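Beta-1,3-1,4-glucanase (Caldicellulosiruptor sp. F32, PDB 5H4R) hydrolyses mixed-linkage beta-1,3-1,4-glucans as a family 5 lichenase. Local coordinates at residues Trp103-Ile114 / Lys161-Val170. The protein carries 1 engineered substitution. Sequence-based numbering, arbitrary orientation.
Sequences WHNHVTGSNFTI and KYVKSIWTQV
Gln169 of helix 156-173 pairs through both ends of its carboxamide with the backbone at the end of the turn and in strand 113-114. NE2 gives its hydrogen to Phe112 O at 2.8 Å, nearly straight (166°) and within the amide plane of Gln169, although it meets that carbonyl from above its plane. OE1 takes the N-H of Ile114, also at 2.8 Å, on a lone pair. NE2 additionally reaches Ser165 O, one helical turn back, so that three bonds together hold the amide's rotation. With an alanine here, Phe112 O and Ile114 N would probably lose these mates and a gap open beside Ile114. Ser165, whose chi1 of -178° turns OG to the hairpin, extends the polar row by donating to Asn111 O at 2.6 Å, in the type I turn. At the outer end Lys161 NZ bonds only weakly to Asn111 OD1, and one water joins that oxygen to Lys161 O.

Beside this row, Tyr162 directs its ring edge at the face of Phe112: CD1 stands over the ring centre, with the planes at 86°, a T-shaped pair. The Tyr162 hydroxyl bonds Asp143, which also hydrogen-bonds Trp103 N and His104 ND1. Deeper, Ile166 CG2 and Val170 CG2 lie over the same face of the Trp103 indole, 4.1 Å from the five-membered and 4.0 Å from the six-membered centroid, while Ile166 CD1 meets Ile114 and Val107. In this (beta/alpha)8 (TIM) barrel, the hairpin in the loop after strand 96-99 is thus fastened to the helix after strand 135-139 through main-chain recognition backed by an aromatic and aliphatic layer.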
ATOM      1  N   TRP A 103      -0.924 -13.460  -5.665  1.00  9.37           N
ATOM      2  CA  TRP A 103      -1.514 -14.795  -5.574  1.00 10.52           C
ATOM      3  C   TRP A 103      -1.442 -15.604  -6.862  1.00 11.46           C
ATOM      4  O   TRP A 103      -1.646 -16.825  -6.807  1.00 10.52           O
ATOM      5  CB  TRP A 103      -2.992 -14.712  -5.152  1.00 12.27           C
ATOM      6  CG  TRP A 103      -3.235 -13.888  -3.922  1.00  7.66           C
ATOM      7  CD1 TRP A 103      -3.489 -12.545  -3.870  1.00 10.89           C
ATOM      8  CD2 TRP A 103      -3.188 -14.345  -2.549  1.00 10.25           C
ATOM      9  NE1 TRP A 103      -3.613 -12.142  -2.560  1.00 10.28           N
ATOM     10  CE2 TRP A 103      -3.433 -13.226  -1.734  1.00 10.75           C
ATOM     11  CE3 TRP A 103      -2.958 -15.590  -1.941  1.00 11.52           C
ATOM     12  CZ2 TRP A 103      -3.469 -13.305  -0.356  1.00  9.84           C
ATOM     13  CZ3 TRP A 103      -2.973 -15.662  -0.562  1.00 11.69           C
ATOM     14  CH2 TRP A 103      -3.251 -14.514   0.220  1.00  9.69           C
ATOM     15  N   HIS A 104      -1.204 -14.967  -8.016  1.00  9.72           N
ATOM     16  CA  HIS A 104      -1.441 -15.664  -9.282  1.00 11.47           C
ATOM     17  C   HIS A 104      -0.462 -16.801  -9.541  1.00 10.46           C
ATOM     18  O   HIS A 104      -0.791 -17.699 -10.335  1.00 14.02           O
ATOM     19  CB  HIS A 104      -1.448 -14.678 -10.462  1.00 10.51           C
ATOM     20  CG  HIS A 104      -0.091 -14.234 -10.922  1.00 10.86           C
ATOM     21  ND1 HIS A 104       0.487 -13.055 -10.499  1.00 13.08           N
ATOM     22  CD2 HIS A 104       0.776 -14.780 -11.806  1.00 14.52           C
ATOM     23  CE1 HIS A 104       1.661 -12.908 -11.084  1.00 12.95           C
ATOM     24  NE2 HIS A 104       1.860 -13.937 -11.888  1.00 13.40           N
ATOM     25  N   ASN A 105       0.720 -16.815  -8.902  1.00 11.27           N
ATOM     26  CA  ASN A 105       1.618 -17.956  -9.023  1.00 11.28           C
ATOM     27  C   ASN A 105       1.290 -19.053  -8.032  1.00 12.61           C
ATOM     28  O   ASN A 105       2.056 -20.021  -7.925  1.00 14.97           O
ATOM     29  CB  ASN A 105       3.084 -17.539  -8.826  1.00 10.96           C
ATOM     30  CG  ASN A 105       3.579 -16.606  -9.901  1.00 12.97           C
ATOM     31  OD1 ASN A 105       4.023 -15.496  -9.602  1.00 16.45           O
ATOM     32  ND2 ASN A 105       3.520 -17.041 -11.153  1.00 15.99           N
ATOM     33  N   HIS A 106       0.147 -18.938  -7.347  1.00 12.70           N
ATOM     34  CA  HIS A 106      -0.217 -19.833  -6.263  1.00 13.91           C
ATOM     35  C   HIS A 106      -1.663 -20.304  -6.367  1.00 14.48           C
ATOM     36  O   HIS A 106      -2.248 -20.713  -5.358  1.00 14.65           O
ATOM     37  CB  HIS A 106       0.017 -19.120  -4.933  1.00 10.65           C
ATOM     38  CG  HIS A 106       1.397 -18.559  -4.814  1.00 12.56           C
ATOM     39  ND1 HIS A 106       2.495 -19.353  -4.555  1.00 14.74           N
ATOM     40  CD2 HIS A 106       1.869 -17.297  -4.962  1.00 12.87           C
ATOM     41  CE1 HIS A 106       3.583 -18.603  -4.544  1.00 11.13           C
ATOM     42  NE2 HIS A 106       3.231 -17.347  -4.783  1.00 11.12           N
ATOM     43  N   VAL A 107      -2.247 -20.268  -7.568  1.00 12.70           N
ATOM     44  CA  VAL A 107      -3.619 -20.694  -7.768  1.00 13.06           C
ATOM     45  C   VAL A 107      -3.663 -21.764  -8.850  1.00 18.44           C
ATOM     46  O   VAL A 107      -2.825 -21.814  -9.758  1.00 18.29           O
ATOM     47  CB  VAL A 107      -4.542 -19.509  -8.134  1.00 13.50           C
ATOM     48  CG1 VAL A 107      -4.631 -18.560  -6.974  1.00 15.63           C
ATOM     49  CG2 VAL A 107      -4.061 -18.805  -9.397  1.00 16.46           C
ATOM     50  N   THR A 108      -4.634 -22.657  -8.717  1.00 14.39           N
ATOM     51  CA  THR A 108      -4.824 -23.710  -9.692  1.00 17.06           C
ATOM     52  C   THR A 108      -6.312 -23.863  -9.949  1.00 22.35           C
ATOM     53  O   THR A 108      -7.147 -23.478  -9.130  1.00 17.10           O
ATOM     54  CB  THR A 108      -4.230 -25.041  -9.211  1.00 26.45           C
ATOM     55  OG1 THR A 108      -4.949 -25.495  -8.063  1.00 25.63           O
ATOM     56  CG2 THR A 108      -2.769 -24.885  -8.835  1.00 27.22           C
ATOM     57  N   GLY A 109      -6.637 -24.421 -11.108  1.00 24.24           N
ATOM     58  CA  GLY A 109      -8.012 -24.712 -11.438  1.00 23.48           C
ATOM     59  C   GLY A 109      -8.784 -23.512 -11.953  1.00 22.89           C
ATOM     60  O   GLY A 109      -8.380 -22.348 -11.832  1.00 30.68           O
ATOM     61  N   SER A 110      -9.962 -23.815 -12.516  1.00 28.07           N
ATOM     62  CA  SER A 110     -10.751 -22.767 -13.152  1.00 33.16           C
ATOM     63  C   SER A 110     -11.291 -21.753 -12.155  1.00 31.29           C
ATOM     64  O   SER A 110     -11.635 -20.636 -12.558  1.00 31.29           O
ATOM     65  CB  SER A 110     -11.910 -23.372 -13.946  1.00 27.60           C
ATOM     66  OG  SER A 110     -12.575 -24.379 -13.200  1.00 34.14           O
ATOM     67  N   ASN A 111     -11.364 -22.087 -10.866  1.00 23.55           N
ATOM     68  CA  ASN A 111     -11.855 -21.121  -9.888  1.00 15.93           C
ATOM     69  C   ASN A 111     -10.765 -20.662  -8.929  1.00 14.76           C
ATOM     70  O   ASN A 111     -11.054 -20.278  -7.794  1.00 15.85           O
ATOM     71  CB  ASN A 111     -13.059 -21.665  -9.120  1.00 22.08           C
ATOM     72  CG  ASN A 111     -13.910 -20.527  -8.517  1.00 42.04           C
ATOM     73  OD1 ASN A 111     -13.882 -19.393  -9.013  1.00 25.50           O
ATOM     74  ND2 ASN A 111     -14.645 -20.821  -7.449  1.00 41.89           N
ATOM     75  N   PHE A 112      -9.514 -20.656  -9.385  1.00 14.57           N
ATOM     76  CA  PHE A 112      -8.406 -19.990  -8.690  1.00 13.26           C
ATOM     77  C   PHE A 112      -8.278 -20.452  -7.237  1.00 13.10           C
ATOM     78  O   PHE A 112      -8.234 -19.647  -6.295  1.00 14.21           O
ATOM     79  CB  PHE A 112      -8.544 -18.455  -8.723  1.00 14.91           C
ATOM     80  CG  PHE A 112      -8.782 -17.863 -10.099  1.00 15.45           C
ATOM     81  CD1 PHE A 112      -7.753 -17.759 -11.026  1.00 16.78           C
ATOM     82  CD2 PHE A 112     -10.023 -17.345 -10.432  1.00 14.83           C
ATOM     83  CE1 PHE A 112      -7.967 -17.197 -12.267  1.00 16.46           C
ATOM     84  CE2 PHE A 112     -10.239 -16.770 -11.677  1.00 13.90           C
ATOM     85  CZ  PHE A 112      -9.214 -16.693 -12.593  1.00 16.32           C
ATOM     86  N   THR A 113      -8.149 -21.755  -7.066  1.00 13.92           N
ATOM     87  CA  THR A 113      -7.936 -22.296  -5.731  1.00 13.96           C
ATOM     88  C   THR A 113      -6.549 -21.924  -5.252  1.00 13.17           C
ATOM     89  O   THR A 113      -5.558 -22.296  -5.888  1.00 13.33           O
ATOM     90  CB  THR A 113      -8.089 -23.811  -5.723  1.00 17.74           C
ATOM     91  OG1 THR A 113      -9.385 -24.170  -6.197  1.00 17.25           O
ATOM     92  CG2 THR A 113      -7.912 -24.341  -4.306  1.00 19.76           C
ATOM     93  N   ILE A 114      -6.474 -21.254  -4.105  1.00 12.88           N
ATOM     94  CA  ILE A 114      -5.185 -20.862  -3.531  1.00 11.82           C
ATOM     95  C   ILE A 114      -4.530 -22.074  -2.883  1.00 12.52           C
ATOM     96  O   ILE A 114      -5.161 -22.813  -2.115  1.00 14.59           O
ATOM     97  CB  ILE A 114      -5.358 -19.726  -2.509  1.00 11.29           C
ATOM     98  CG1 ILE A 114      -5.973 -18.476  -3.160  1.00 12.64           C
ATOM     99  CG2 ILE A 114      -4.014 -19.373  -1.896  1.00 12.39           C
ATOM    100  CD1 ILE A 114      -6.427 -17.434  -2.149  1.00 12.71           C
ATOM    101  N   LYS A 161     -14.523 -12.936 -11.428  1.00 11.03           N
ATOM    102  CA  LYS A 161     -14.344 -14.281 -10.884  1.00 12.09           C
ATOM    103  C   LYS A 161     -13.110 -14.356 -10.004  1.00 10.53           C
ATOM    104  O   LYS A 161     -13.117 -15.007  -8.948  1.00 10.51           O
ATOM    105  CB  LYS A 161     -14.240 -15.280 -12.026  1.00 13.99           C
ATOM    106  CG  LYS A 161     -14.178 -16.705 -11.598  1.00 15.98           C
ATOM    107  CD  LYS A 161     -14.158 -17.646 -12.818  1.00 24.00           C
ATOM    108  CE  LYS A 161     -14.258 -19.113 -12.436  1.00 33.48           C
ATOM    109  NZ  LYS A 161     -15.598 -19.503 -11.919  1.00 66.84           N
ATOM    110  N   TYR A 162     -12.028 -13.701 -10.434  1.00 10.11           N
ATOM    111  CA  TYR A 162     -10.776 -13.701  -9.679  1.00 11.78           C
ATOM    112  C   TYR A 162     -10.919 -12.968  -8.352  1.00 12.27           C
ATOM    113  O   TYR A 162     -10.529 -13.489  -7.300  1.00 10.60           O
ATOM    114  CB  TYR A 162      -9.663 -13.065 -10.527  1.00 14.03           C
ATOM    115  CG  TYR A 162      -8.286 -13.184  -9.907  1.00 10.75           C
ATOM    116  CD1 TYR A 162      -7.649 -14.407  -9.848  1.00 11.39           C
ATOM    117  CD2 TYR A 162      -7.612 -12.068  -9.381  1.00 11.90           C
ATOM    118  CE1 TYR A 162      -6.402 -14.550  -9.290  1.00 11.89           C
ATOM    119  CE2 TYR A 162      -6.335 -12.214  -8.808  1.00 10.50           C
ATOM    120  CZ  TYR A 162      -5.742 -13.457  -8.781  1.00 11.45           C
ATOM    121  OH  TYR A 162      -4.494 -13.681  -8.236  1.00 12.49           O
ATOM    122  N   VAL A 163     -11.464 -11.749  -8.380  1.00 12.16           N
ATOM    123  CA  VAL A 163     -11.692 -10.997  -7.142  1.00 12.85           C
ATOM    124  C   VAL A 163     -12.591 -11.794  -6.200  1.00 11.07           C
ATOM    125  O   VAL A 163     -12.277 -11.968  -5.014  1.00 12.18           O
ATOM    126  CB  VAL A 163     -12.280  -9.608  -7.465  1.00 11.77           C
ATOM    127  CG1 VAL A 163     -12.691  -8.871  -6.184  1.00 11.53           C
ATOM    128  CG2 VAL A 163     -11.285  -8.781  -8.243  1.00 12.78           C
ATOM    129  N   LYS A 164     -13.713 -12.315  -6.719  1.00 11.61           N
ATOM    130  CA  LYS A 164     -14.625 -13.112  -5.891  1.00 11.46           C
ATOM    131  C   LYS A 164     -13.905 -14.299  -5.267  1.00 13.95           C
ATOM    132  O   LYS A 164     -14.040 -14.561  -4.066  1.00 13.73           O
ATOM    133  CB  LYS A 164     -15.819 -13.590  -6.715  1.00 13.04           C
ATOM    134  CG  LYS A 164     -16.857 -12.546  -7.011  1.00 22.04           C
ATOM    135  CD  LYS A 164     -18.131 -13.198  -7.565  1.00 34.75           C
ATOM    136  CE  LYS A 164     -19.186 -12.155  -7.895  1.00 46.42           C
ATOM    137  NZ  LYS A 164     -20.388 -12.751  -8.532  1.00 43.26           N
ATOM    138  N   SER A 165     -13.132 -15.037  -6.064  1.00 10.14           N
ATOM    139  CA  SER A 165     -12.538 -16.270  -5.560  1.00  9.71           C
ATOM    140  C   SER A 165     -11.418 -15.999  -4.574  1.00  9.54           C
ATOM    141  O   SER A 165     -11.364 -16.617  -3.502  1.00 11.28           O
ATOM    142  CB  SER A 165     -12.006 -17.141  -6.683  1.00 13.54           C
ATOM    143  OG  SER A 165     -11.496 -18.327  -6.086  1.00 15.77           O
ATOM    144  N   ILE A 166     -10.473 -15.119  -4.933  1.00  9.50           N
ATOM    145  CA  ILE A 166      -9.394 -14.790  -4.007  1.00  9.75           C
ATOM    146  C   ILE A 166      -9.957 -14.275  -2.693  1.00 11.88           C
ATOM    147  O   ILE A 166      -9.552 -14.736  -1.617  1.00 11.99           O
ATOM    148  CB  ILE A 166      -8.413 -13.778  -4.625  1.00  9.23           C
ATOM    149  CG1 ILE A 166      -7.696 -14.363  -5.844  1.00 11.39           C
ATOM    150  CG2 ILE A 166      -7.392 -13.310  -3.585  1.00 10.36           C
ATOM    151  CD1 ILE A 166      -6.814 -15.602  -5.585  1.00 17.47           C
ATOM    152  N   TRP A 167     -10.886 -13.309  -2.753  1.00 11.34           N
ATOM    153  CA  TRP A 167     -11.323 -12.690  -1.518  1.00  9.93           C
ATOM    154  C   TRP A 167     -12.266 -13.581  -0.731  1.00 12.79           C
ATOM    155  O   TRP A 167     -12.246 -13.514   0.495  1.00 12.14           O
ATOM    156  CB  TRP A 167     -11.913 -11.299  -1.776  1.00 10.12           C
ATOM    157  CG  TRP A 167     -10.798 -10.313  -1.869  1.00  7.99           C
ATOM    158  CD1 TRP A 167     -10.396  -9.590  -2.970  1.00 10.61           C
ATOM    159  CD2 TRP A 167      -9.884  -9.975  -0.816  1.00  7.65           C
ATOM    160  NE1 TRP A 167      -9.298  -8.836  -2.658  1.00 10.86           N
ATOM    161  CE2 TRP A 167      -8.962  -9.045  -1.346  1.00  8.89           C
ATOM    162  CE3 TRP A 167      -9.763 -10.360   0.522  1.00 10.10           C
ATOM    163  CZ2 TRP A 167      -7.936  -8.505  -0.586  1.00  9.09           C
ATOM    164  CZ3 TRP A 167      -8.737  -9.819   1.278  1.00 11.98           C
ATOM    165  CH2 TRP A 167      -7.840  -8.901   0.721  1.00  9.66           C
ATOM    166  N   THR A 168     -13.017 -14.483  -1.378  1.00 10.33           N
ATOM    167  CA  THR A 168     -13.780 -15.449  -0.601  1.00 10.25           C
ATOM    168  C   THR A 168     -12.832 -16.325   0.206  1.00 11.11           C
ATOM    169  O   THR A 168     -13.043 -16.567   1.401  1.00 12.32           O
ATOM    170  CB  THR A 168     -14.665 -16.305  -1.517  1.00 11.06           C
ATOM    171  OG1 THR A 168     -15.686 -15.507  -2.114  1.00 12.22           O
ATOM    172  CG2 THR A 168     -15.345 -17.412  -0.730  1.00 14.00           C
ATOM    173  N   GLN A 169     -11.767 -16.811  -0.441  1.00  9.69           N
ATOM    174  CA  GLN A 169     -10.833 -17.707   0.225  1.00 10.34           C
ATOM    175  C   GLN A 169     -10.068 -16.989   1.318  1.00 10.34           C
ATOM    176  O   GLN A 169      -9.937 -17.507   2.432  1.00 12.78           O
ATOM    177  CB  GLN A 169      -9.863 -18.318  -0.776  1.00 10.44           C
ATOM    178  CG  GLN A 169     -10.520 -19.291  -1.711  1.00 10.74           C
ATOM    179  CD  GLN A 169      -9.581 -19.759  -2.779  1.00 12.76           C
ATOM    180  OE1 GLN A 169      -8.742 -20.649  -2.546  1.00 12.57           O
ATOM    181  NE2 GLN A 169      -9.717 -19.193  -3.971  1.00 13.69           N
ATOM    182  N   VAL A 170      -9.528 -15.806   1.013  1.00 10.05           N
ATOM    183  CA  VAL A 170      -8.731 -15.085   2.000  1.00  9.77           C
ATOM    184  C   VAL A 170      -9.616 -14.591   3.140  1.00 10.15           C
ATOM    185  O   VAL A 170      -9.284 -14.750   4.324  1.00 10.38           O
ATOM    186  CB  VAL A 170      -7.957 -13.941   1.327  1.00  9.34           C
ATOM    187  CG1 VAL A 170      -7.225 -13.095   2.368  1.00 12.32           C
ATOM    188  CG2 VAL A 170      -6.991 -14.531   0.287  1.00 14.68           C
TER
HETATM  189  O   HOH W   1     -14.814 -22.439 -12.489  1.00 35.79           O
HETATM  190  O   HOH W   2     -15.041 -16.896  -8.393  1.00 21.94           O